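PDB 1K0F: zinc-binding protein TroA from Treponema pallidum, which binds zinc with high affinity and specificity in the periplasm and delivers it to the membrane permease of the TroABC import system. Local coordinates for residues P126-T129 with R130-T133; D147-V150 with R151-A154. All blocks are in the same frame, centred on the assembly; numbering follows the deposited sequence.

Interaction 1: P126-T129 with R130-T133; sequences PGKT and REFT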
loop_
_atom_site.group_PDB
_atom_site.type_symbol
_atom_site.label_atom_id
_atom_site.label_comp_id
_atom_site.label_asym_id
_atom_site.label_seq_id
_atom_site.Cartn_x
_atom_site.Cartn_y
_atom_site.Cartn_z
ATOM N N PRO A 126 -16.416 -15.892 16.185
ATOM C CA PRO A 126 -15.807 -17.097 16.755
ATOM C C PRO A 126 -16.279 -18.369 16.072
ATOM O O PRO A 126 -15.488 -19.256 15.773
ATOM C CB PRO A 126 -16.229 -17.055 18.228
ATOM C CG PRO A 126 -17.387 -16.094 18.276
ATOM C CD PRO A 126 -17.045 -15.074 17.232
ATOM N N GLY A 127 -17.580 -18.444 15.830
ATOM C CA GLY A 127 -18.147 -19.611 15.191
ATOM C C GLY A 127 -17.661 -19.782 13.770
ATOM O O GLY A 127 -17.816 -20.853 13.191
ATOM N N LYS A 128 -17.067 -18.737 13.203
ATOM C CA LYS A 128 -16.577 -18.804 11.829
ATOM C C LYS A 128 -15.080 -19.082 11.729
ATOM O O LYS A 128 -14.490 -18.907 10.662
ATOM C CB LYS A 128 -16.906 -17.498 11.091
ATOM C CG LYS A 128 -17.619 -17.692 9.760
ATOM C CD LYS A 128 -18.664 -18.791 9.843
ATOM C CE LYS A 128 -19.939 -18.431 9.097
ATOM N NZ LYS A 128 -21.154 -18.898 9.837
ATOM N N THR A 129 -14.481 -19.538 12.832
ATOM C CA THR A 129 -13.045 -19.831 12.886
ATOM C C THR A 129 -12.544 -20.852 11.857
ATOM O O THR A 129 -11.497 -20.647 11.233
ATOM C CB THR A 129 -12.632 -20.335 14.284
ATOM O OG1 THR A 129 -12.705 -19.260 15.221
ATOM C CG2 THR A 129 -11.211 -20.869 14.258
ATOM N N ARG A 130 -13.278 -21.949 11.679
ATOM C CA ARG A 130 -12.879 -22.980 10.728
ATOM C C ARG A 130 -12.805 -22.477 9.287
ATOM O O ARG A 130 -11.795 -22.647 8.603
ATOM C CB ARG A 130 -13.841 -24.165 10.809
ATOM C CG ARG A 130 -13.244 -25.456 10.290
ATOM C CD ARG A 130 -14.310 -26.341 9.695
ATOM N NE ARG A 130 -15.368 -26.641 10.653
ATOM C CZ ARG A 130 -15.149 -27.152 11.860
ATOM N NH1 ARG A 130 -13.906 -27.414 12.252
ATOM N NH2 ARG A 130 -16.166 -27.399 12.675
ATOM N N GLU A 131 -13.883 -21.861 8.826
ATOM C CA GLU A 131 -13.926 -21.347 7.464
ATOM C C GLU A 131 -13.066 -20.101 7.307
ATOM O O GLU A 131 -12.573 -19.827 6.213
ATOM C CB GLU A 131 -15.373 -21.039 7.053
ATOM C CG GLU A 131 -16.233 -20.464 8.162
ATOM C CD GLU A 131 -16.960 -21.530 8.944
ATOM O OE1 GLU A 131 -16.387 -22.032 9.934
ATOM O OE2 GLU A 131 -18.105 -21.863 8.572
ATOM N N PHE A 132 -12.890 -19.344 8.385
ATOM C CA PHE A 132 -12.069 -18.142 8.324
ATOM C C PHE A 132 -10.612 -18.527 8.425
ATOM O O PHE A 132 -9.731 -17.741 8.093
ATOM C CB PHE A 132 -12.409 -17.193 9.464
ATOM C CG PHE A 132 -13.639 -16.374 9.221
ATOM C CD1 PHE A 132 -14.347 -16.490 8.032
ATOM C CD2 PHE A 132 -14.093 -15.486 10.190
ATOM C CE1 PHE A 132 -15.487 -15.735 7.811
ATOM C CE2 PHE A 132 -15.228 -14.728 9.983
ATOM C CZ PHE A 132 -15.931 -14.850 8.792
ATOM N N THR A 133 -10.370 -19.750 8.880
ATOM C CA THR A 133 -9.014 -20.240 9.031
ATOM C C THR A 133 -8.525 -20.836 7.737
ATOM O O THR A 133 -7.500 -20.427 7.198
ATOM C CB THR A 133 -8.923 -21.318 10.117
ATOM O OG1 THR A 133 -8.941 -20.701 11.407
ATOM C CG2 THR A 133 -7.631 -22.115 9.970
#
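Lys128 and Phe132 meet twice, once through the backbone and once through their side chains, at the point where a helix starts. Lys128 holds the N-cap position, and Phe132 N, four residues on, donates to Lys128 O at 2.8 Å. In the turn leading into the helix, Thr129 OG1 reaches back to Pro126 O at 2.8 Å, tilted slightly from the carbonyl plane. The same oxygen also accepts from Thr129 N, which ties the 3-10 turn of 126-127 to the helix start.

The apolar part is a CH-pi contact. Lys128 CB sits over one face of the Phe132 ring, 3.5 Å from its centroid and only 16° off the normal, while CG follows across the same face toward CZ. Phe132 CG lies anti to its own carbonyl carbon (chi1 -80°), which folds the ring back along the helix beneath the lysine.

The charged part is looser. Lys128 CD packs on the carboxylate carbon, CD, of Glu131 at 3.3 Å as the two chains cross, and Lys128 NZ stays 4.4 Å from Glu131 OE2, beyond a salt bridge.

Thr133 OG1 has a partner on the preceding helix, the hydroxyl of Tyr118. Phe132 is buried against Leu121 and Cys122 of helix 107-124 and Ile19 and Ala20 of helix 10-20, so the beginning of helix 129-156 packs against both of these neighbours.

Interaction 2: D147-V150 with R151-A154; sequences DAYV and RRKA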
loop_
_atom_site.group_PDB
_atom_site.type_symbol
_atom_site.label_atom_id
_atom_site.label_comp_id
_atom_site.label_asym_id
_atom_site.label_seq_id
_atom_site.Cartn_x
_atom_site.Cartn_y
_atom_site.Cartn_z
ATOM N N ASP A 147 4.696 -13.013 -3.105
ATOM C CA ASP A 147 5.999 -12.556 -2.680
ATOM C C ASP A 147 7.063 -13.207 -3.551
ATOM O O ASP A 147 8.037 -12.568 -3.948
ATOM C CB ASP A 147 6.252 -12.920 -1.225
ATOM C CG ASP A 147 7.615 -12.485 -0.767
ATOM O OD1 ASP A 147 7.738 -11.354 -0.250
ATOM O OD2 ASP A 147 8.564 -13.278 -0.937
ATOM N N ALA A 148 6.872 -14.486 -3.849
ATOM C CA ALA A 148 7.825 -15.220 -4.666
ATOM C C ALA A 148 7.935 -14.562 -6.025
ATOM O O ALA A 148 9.023 -14.195 -6.464
ATOM C CB ALA A 148 7.377 -16.662 -4.816
ATOM N N TYR A 149 6.785 -14.413 -6.672
ATOM C CA TYR A 149 6.678 -13.814 -7.995
ATOM C C TYR A 149 7.365 -12.456 -8.056
ATOM O O TYR A 149 8.180 -12.213 -8.940
ATOM C CB TYR A 149 5.196 -13.687 -8.360
ATOM C CG TYR A 149 4.888 -12.953 -9.649
ATOM C CD1 TYR A 149 4.759 -13.645 -10.856
ATOM C CD2 TYR A 149 4.662 -11.573 -9.655
ATOM C CE1 TYR A 149 4.406 -12.985 -12.033
ATOM C CE2 TYR A 149 4.308 -10.905 -10.826
ATOM C CZ TYR A 149 4.180 -11.617 -12.006
ATOM O OH TYR A 149 3.801 -10.966 -13.157
ATOM N N VAL A 150 7.042 -11.582 -7.109
ATOM C CA VAL A 150 7.625 -10.246 -7.072
ATOM C C VAL A 150 9.136 -10.286 -6.914
ATOM O O VAL A 150 9.834 -9.362 -7.328
ATOM C CB VAL A 150 7.026 -9.400 -5.932
ATOM C CG1 VAL A 150 7.705 -8.036 -5.880
ATOM C CG2 VAL A 150 5.525 -9.240 -6.143
ATOM N N ARG A 151 9.648 -11.342 -6.293
ATOM C CA ARG A 151 11.087 -11.452 -6.137
ATOM C C ARG A 151 11.635 -11.976 -7.455
ATOM O O ARG A 151 12.563 -11.399 -8.016
ATOM C CB ARG A 151 11.462 -12.398 -4.997
ATOM C CG ARG A 151 12.865 -12.118 -4.448
ATOM C CD ARG A 151 13.138 -12.843 -3.130
ATOM N NE ARG A 151 13.625 -11.942 -2.086
ATOM C CZ ARG A 151 12.963 -11.686 -0.961
ATOM N NH1 ARG A 151 11.787 -12.259 -0.729
ATOM N NH2 ARG A 151 13.477 -10.857 -0.061
ATOM N N ARG A 152 11.055 -13.067 -7.948
ATOM C CA ARG A 152 11.477 -13.634 -9.220
ATOM C C ARG A 152 11.512 -12.469 -10.195
ATOM O O ARG A 152 12.569 -12.096 -10.699
ATOM C CB ARG A 152 10.466 -14.683 -9.694
ATOM C CG ARG A 152 10.619 -15.100 -11.161
ATOM C CD ARG A 152 9.691 -16.261 -11.516
ATOM N NE ARG A 152 8.465 -16.237 -10.720
ATOM C CZ ARG A 152 7.546 -17.198 -10.723
ATOM N NH1 ARG A 152 7.703 -18.276 -11.480
ATOM N NH2 ARG A 152 6.463 -17.081 -9.971
ATOM N N LYS A 153 10.337 -11.893 -10.433
ATOM C CA LYS A 153 10.179 -10.749 -11.324
ATOM C C LYS A 153 11.282 -9.711 -11.120
ATOM O O LYS A 153 12.001 -9.361 -12.054
ATOM C CB LYS A 153 8.815 -10.099 -11.091
ATOM C CG LYS A 153 7.766 -10.531 -12.087
ATOM C CD LYS A 153 7.979 -9.835 -13.414
ATOM C CE LYS A 153 6.900 -10.204 -14.411
ATOM N NZ LYS A 153 6.809 -9.200 -15.511
ATOM N N ALA A 154 11.416 -9.220 -9.896
ATOM C CA ALA A 154 12.441 -8.232 -9.603
ATOM C C ALA A 154 13.791 -8.737 -10.101
ATOM O O ALA A 154 14.571 -7.981 -10.679
ATOM C CB ALA A 154 12.497 -7.963 -8.107
#
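Tyr149 and Lys153, one helical turn apart, run side by side and point the same way. Lys153 CB lies 3.1 Å from Tyr149 O, the carbonyl that receives the backbone bond from Lys153 N. CG then passes over one face of the tyrosine ring, 3.9 Å from its centroid and 20° off the normal, displaced toward the CE2 and CZ rim, a CH-pi contact. A bend at chi2 keeps the rest of the chain alongside the phenol, bringing CE within 3.4 Å of Tyr149 OH. At the tip, NZ makes a long, weak ion pair with Asp269 of helix 260-273, whose OD1 is also hydrogen-bonded to Tyr149 OH; both ends thus converge on one carboxylate.

Arg152 approaches the same tyrosine differently. Its guanidinium plane stands 76° from the ring plane, and NH2 comes to the ring edge, 3.9 Å from Tyr149 CD1.

A separate pair forms between Asp147 and Arg151, again side by side. Asp147 OD2 lies at the guanidinium edge, 3.4 Å from Arg151 NH1, in a salt bridge with the two planes 51° apart. The other carboxylate oxygen, OD1, is hydrogen-bonded to the Tyr178 hydroxyl, so this buried aspartate is shared between its own helix and helix 172-178.

Between these pairs, Val150 packs on Val264 and Ile268 of helix 260-273 and on Phe174 of helix 172-178. Both the Asp147-Arg151 salt bridge and the Tyr149-Lys153 contact are i, i+4 pairs, which an α-helix brings to the same side one turn apart. In this protein the helix is the long backbone helix characteristic of TroA-type metal-binding proteins, which joins the two lobes.

Interactions 1 and 2 follow one another along the same long helix, 129-156: the first at its N-terminal start, the second near its C-terminal end. Their centres are about 31 Å apart and their nearest atoms about 18 Å, so they do not touch, and what they share is helix 129-156. Interaction 1 sits at the periphery, about 27 Å from the centre of the chain, and interaction 2 about 17 Å from it; the two ends of the helix pack on different sets of helices. Neither approaches the zinc ligands His37, His102, His168 and Asp248, whose site is empty in this zinc-free, closed structure.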